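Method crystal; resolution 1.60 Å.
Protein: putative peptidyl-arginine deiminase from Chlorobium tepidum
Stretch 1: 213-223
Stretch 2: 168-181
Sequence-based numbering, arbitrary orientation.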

# COMPACT_ATOMS: atom_id res chain seq x y z
N ASP A 213 5.54 -6.01 12.09
CA ASP A 213 6.10 -7.31 11.68
C ASP A 213 6.68 -7.30 10.27
O ASP A 213 7.16 -8.34 9.79
CB ASP A 213 5.02 -8.39 11.76
CG ASP A 213 5.22 -9.35 12.92
OD1 ASP A 213 4.47 -10.34 13.01
OD2 ASP A 213 6.13 -9.11 13.75
N THR A 214 6.66 -6.15 9.61
CA THR A 214 7.19 -6.05 8.25
C THR A 214 8.65 -5.60 8.26
O THR A 214 9.26 -5.45 7.20
CB THR A 214 6.39 -5.05 7.39
OG1 THR A 214 6.57 -3.72 7.90
CG2 THR A 214 4.91 -5.40 7.40
N ASP A 215 9.20 -5.40 9.45
CA ASP A 215 10.58 -4.96 9.61
C ASP A 215 10.80 -3.53 9.11
O ASP A 215 11.81 -3.22 8.48
CB ASP A 215 11.54 -5.91 8.90
CG ASP A 215 11.47 -7.31 9.44
OD1 ASP A 215 11.67 -7.49 10.66
OD2 ASP A 215 11.20 -8.24 8.65
N GLY A 216 9.82 -2.67 9.38
CA GLY A 216 9.95 -1.27 9.00
C GLY A 216 9.35 -0.75 7.71
O GLY A 216 9.95 0.11 7.07
N HIS A 217 8.18 -1.23 7.31
CA HIS A 217 7.58 -0.73 6.07
C HIS A 217 7.42 0.78 6.10
O HIS A 217 6.94 1.35 7.09
CB HIS A 217 6.21 -1.36 5.83
CG HIS A 217 6.25 -2.58 4.98
ND1 HIS A 217 5.11 -3.23 4.55
CD2 HIS A 217 7.30 -3.27 4.46
CE1 HIS A 217 5.45 -4.27 3.82
NE2 HIS A 217 6.77 -4.32 3.75
N VAL A 218 7.80 1.42 5.01
CA VAL A 218 7.71 2.86 4.91
C VAL A 218 6.26 3.31 4.95
O VAL A 218 5.95 4.38 5.49
CB VAL A 218 8.38 3.37 3.61
CG1 VAL A 218 7.55 2.99 2.39
CG2 VAL A 218 8.59 4.87 3.68
N ASP A 219 5.35 2.49 4.43
CA ASP A 219 3.94 2.89 4.41
C ASP A 219 3.24 2.93 5.77
O ASP A 219 2.03 3.08 5.85
CB ASP A 219 3.15 2.05 3.38
CG ASP A 219 2.75 0.67 3.89
OD1 ASP A 219 3.28 0.22 4.92
OD2 ASP A 219 1.88 0.04 3.24
N ASP A 220 4.01 2.79 6.85
CA ASP A 220 3.44 2.90 8.19
C ASP A 220 4.06 4.15 8.80
O ASP A 220 3.86 4.44 9.98
CB ASP A 220 3.79 1.69 9.07
CG ASP A 220 2.84 0.52 8.86
OD1 ASP A 220 1.67 0.75 8.51
OD2 ASP A 220 3.27 -0.63 9.08
N MSE A 221 4.79 4.91 7.98
CA MSE A 221 5.50 6.09 8.49
C MSE A 221 5.55 7.34 7.61
O MSE A 221 5.22 8.44 8.06
CB MSE A 221 6.92 5.64 8.85
CG MSE A 221 7.84 6.70 9.39
SE MSE A 221 9.47 5.86 10.01
CE MSE A 221 10.08 5.16 8.32
N ALA A 222 5.99 7.18 6.37
CA ALA A 222 6.13 8.31 5.45
C ALA A 222 5.55 8.01 4.08
O ALA A 222 5.67 6.89 3.57
CB ALA A 222 7.60 8.68 5.33
N ARG A 223 4.92 9.02 3.48
CA ARG A 223 4.27 8.86 2.18
C ARG A 223 4.32 10.12 1.32
O ARG A 223 4.19 11.23 1.82
CB ARG A 223 2.79 8.51 2.38
CG ARG A 223 2.50 7.27 3.22
CD ARG A 223 2.71 6.00 2.42
NE ARG A 223 1.94 6.02 1.18
CZ ARG A 223 0.62 5.87 1.11
NH1 ARG A 223 0.01 5.92 -0.07
NH2 ARG A 223 -0.08 5.63 2.21
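Stretch 2 168-181: LLTTTACLLNPNRN

What anchors the far end of stretch 2 to stretch 1? The guanidinium of Arg180 does, using two nitrogens at its edge. Arg180 NH2 forms a salt bridge with Asp215 OD2 at 2.9 Å, and Arg180 NH1 donates to the backbone carbonyl Thr214 O at 2.8 Å. Asn179 ND2 donates to the same Asp215 OD2 at 3.1 Å, while Asn179 OD1 accepts from Arg180 NH2 at 2.8 Å, so the amide and the guanidinium brace each other around one carboxylate.

How does the helix of stretch 2 meet the loop? Strand 168-171 gives way to the short helix 172-175 at Thr171, the N-cap, whose OG1 accepts from Cys174 N at 3.2 Å. Thr171 OG1 also donates to Gly216 O at 2.7 Å and accepts from water 1 at 2.9 Å; the water in turn accepts from Val218 N at 2.9 Å, linking the cap to stretch 1 a second time.

Why does the loop come so close at Gly216? Its phi/psi of 96/38 would jam a CB against the preceding carbonyl, and an ideal CB would lie 2.8 Å from Ala173 CB, a clash. Without one, Gly216 CA sits 4.3 Å from Ala173 CB. Beside it, Cys174 SG meets the His217 ring at its edge, 3.6 Å from His217 CD2.

What packs against the strand? The two stretches run in opposite senses here, the CA of Asp215 pairing with that of Cys174 (5.2 Å) and the CA of Val218 with that of Thr170 (5.5 Å). Val218, opening the 3-10 segment 218-220, puts CB 3.8 Å from Thr171 CG2 and CG2 3.9 Å from Leu169 CG. Selenomethionine Met221 brings CE to 3.7 Å from Thr171 CG2. Farther along, as stretch 1 enters its strand, Ala222 CB rests 3.6 Å from Leu169 CD2, closing the contact with apolar packing.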

# COMPACT_ATOMS: atom_id res chain seq x y z
N LEU A 168 11.88 7.62 -5.09
CA LEU A 168 11.32 6.44 -4.43
C LEU A 168 11.80 6.48 -2.98
O LEU A 168 13.00 6.54 -2.71
CB LEU A 168 11.77 5.15 -5.12
CG LEU A 168 11.24 3.84 -4.50
CD1 LEU A 168 11.15 2.77 -5.57
CD2 LEU A 168 12.15 3.39 -3.36
N LEU A 169 10.83 6.46 -2.07
CA LEU A 169 11.09 6.50 -0.64
C LEU A 169 10.99 5.09 -0.07
O LEU A 169 10.05 4.35 -0.39
CB LEU A 169 10.06 7.41 0.04
CG LEU A 169 10.23 7.70 1.53
CD1 LEU A 169 11.48 8.54 1.74
CD2 LEU A 169 9.01 8.45 2.06
N THR A 170 11.95 4.70 0.77
CA THR A 170 11.93 3.37 1.37
C THR A 170 12.65 3.40 2.71
O THR A 170 12.98 4.48 3.21
CB THR A 170 12.61 2.34 0.43
OG1 THR A 170 12.39 1.01 0.92
CG2 THR A 170 14.11 2.59 0.34
N THR A 171 12.88 2.24 3.32
CA THR A 171 13.58 2.21 4.60
C THR A 171 14.70 1.19 4.57
O THR A 171 14.61 0.14 3.93
CB THR A 171 12.65 1.83 5.78
OG1 THR A 171 12.20 0.48 5.62
CG2 THR A 171 11.46 2.77 5.84
N THR A 172 15.78 1.52 5.28
CA THR A 172 16.92 0.63 5.37
C THR A 172 16.50 -0.59 6.18
O THR A 172 16.88 -1.72 5.88
CB THR A 172 18.10 1.34 6.06
OG1 THR A 172 18.56 2.40 5.22
CG2 THR A 172 19.24 0.37 6.32
N ALA A 173 15.68 -0.35 7.21
CA ALA A 173 15.21 -1.43 8.07
C ALA A 173 14.58 -2.57 7.29
O ALA A 173 14.76 -3.74 7.63
CB ALA A 173 14.22 -0.88 9.09
N CYS A 174 13.82 -2.25 6.24
CA CYS A 174 13.17 -3.29 5.47
C CYS A 174 13.97 -3.78 4.26
O CYS A 174 14.34 -4.95 4.20
CB CYS A 174 11.78 -2.82 5.02
SG CYS A 174 10.84 -4.06 4.10
N LEU A 175 14.23 -2.88 3.31
CA LEU A 175 14.95 -3.27 2.11
C LEU A 175 16.38 -3.75 2.30
O LEU A 175 16.96 -4.33 1.38
CB LEU A 175 14.90 -2.14 1.06
CG LEU A 175 13.84 -2.36 -0.03
CD1 LEU A 175 12.46 -2.43 0.60
CD2 LEU A 175 13.90 -1.25 -1.06
N LEU A 176 16.97 -3.51 3.46
CA LEU A 176 18.32 -4.00 3.68
C LEU A 176 18.33 -5.12 4.71
O LEU A 176 19.40 -5.58 5.12
CB LEU A 176 19.27 -2.86 4.11
CG LEU A 176 19.61 -1.85 3.00
CD1 LEU A 176 20.73 -0.93 3.47
CD2 LEU A 176 20.05 -2.59 1.74
N ASN A 177 17.15 -5.58 5.12
CA ASN A 177 17.09 -6.68 6.08
C ASN A 177 17.50 -7.96 5.34
O ASN A 177 16.96 -8.27 4.28
CB ASN A 177 15.68 -6.85 6.65
CG ASN A 177 15.64 -7.84 7.81
OD1 ASN A 177 16.16 -8.95 7.71
ND2 ASN A 177 15.02 -7.44 8.91
N PRO A 178 18.46 -8.71 5.89
CA PRO A 178 18.92 -9.95 5.26
C PRO A 178 17.82 -10.98 4.99
O PRO A 178 18.01 -11.88 4.17
CB PRO A 178 19.97 -10.46 6.24
CG PRO A 178 20.55 -9.20 6.79
CD PRO A 178 19.32 -8.36 7.04
N ASN A 179 16.69 -10.86 5.67
CA ASN A 179 15.61 -11.83 5.47
C ASN A 179 14.82 -11.63 4.18
O ASN A 179 13.94 -12.44 3.86
CB ASN A 179 14.64 -11.86 6.67
CG ASN A 179 13.83 -10.58 6.83
OD1 ASN A 179 13.65 -9.82 5.89
ND2 ASN A 179 13.31 -10.37 8.04
N ARG A 180 15.12 -10.58 3.43
CA ARG A 180 14.40 -10.35 2.18
C ARG A 180 15.18 -10.89 0.98
O ARG A 180 14.74 -11.83 0.32
CB ARG A 180 14.10 -8.86 2.00
CG ARG A 180 13.10 -8.29 3.01
CD ARG A 180 11.84 -9.15 3.12
NE ARG A 180 10.67 -8.39 3.56
CZ ARG A 180 10.46 -7.96 4.80
NH1 ARG A 180 9.36 -7.27 5.09
NH2 ARG A 180 11.34 -8.21 5.76
N ASN A 181 16.34 -10.29 0.71
CA ASN A 181 17.18 -10.72 -0.40
C ASN A 181 18.60 -10.96 0.12
O ASN A 181 19.49 -10.13 -0.06
CB ASN A 181 17.19 -9.65 -1.50
CG ASN A 181 15.81 -9.39 -2.06
OD1 ASN A 181 15.18 -8.38 -1.76
ND2 ASN A 181 15.33 -10.32 -2.88
O HOH W 1 10.07 0.09 3.68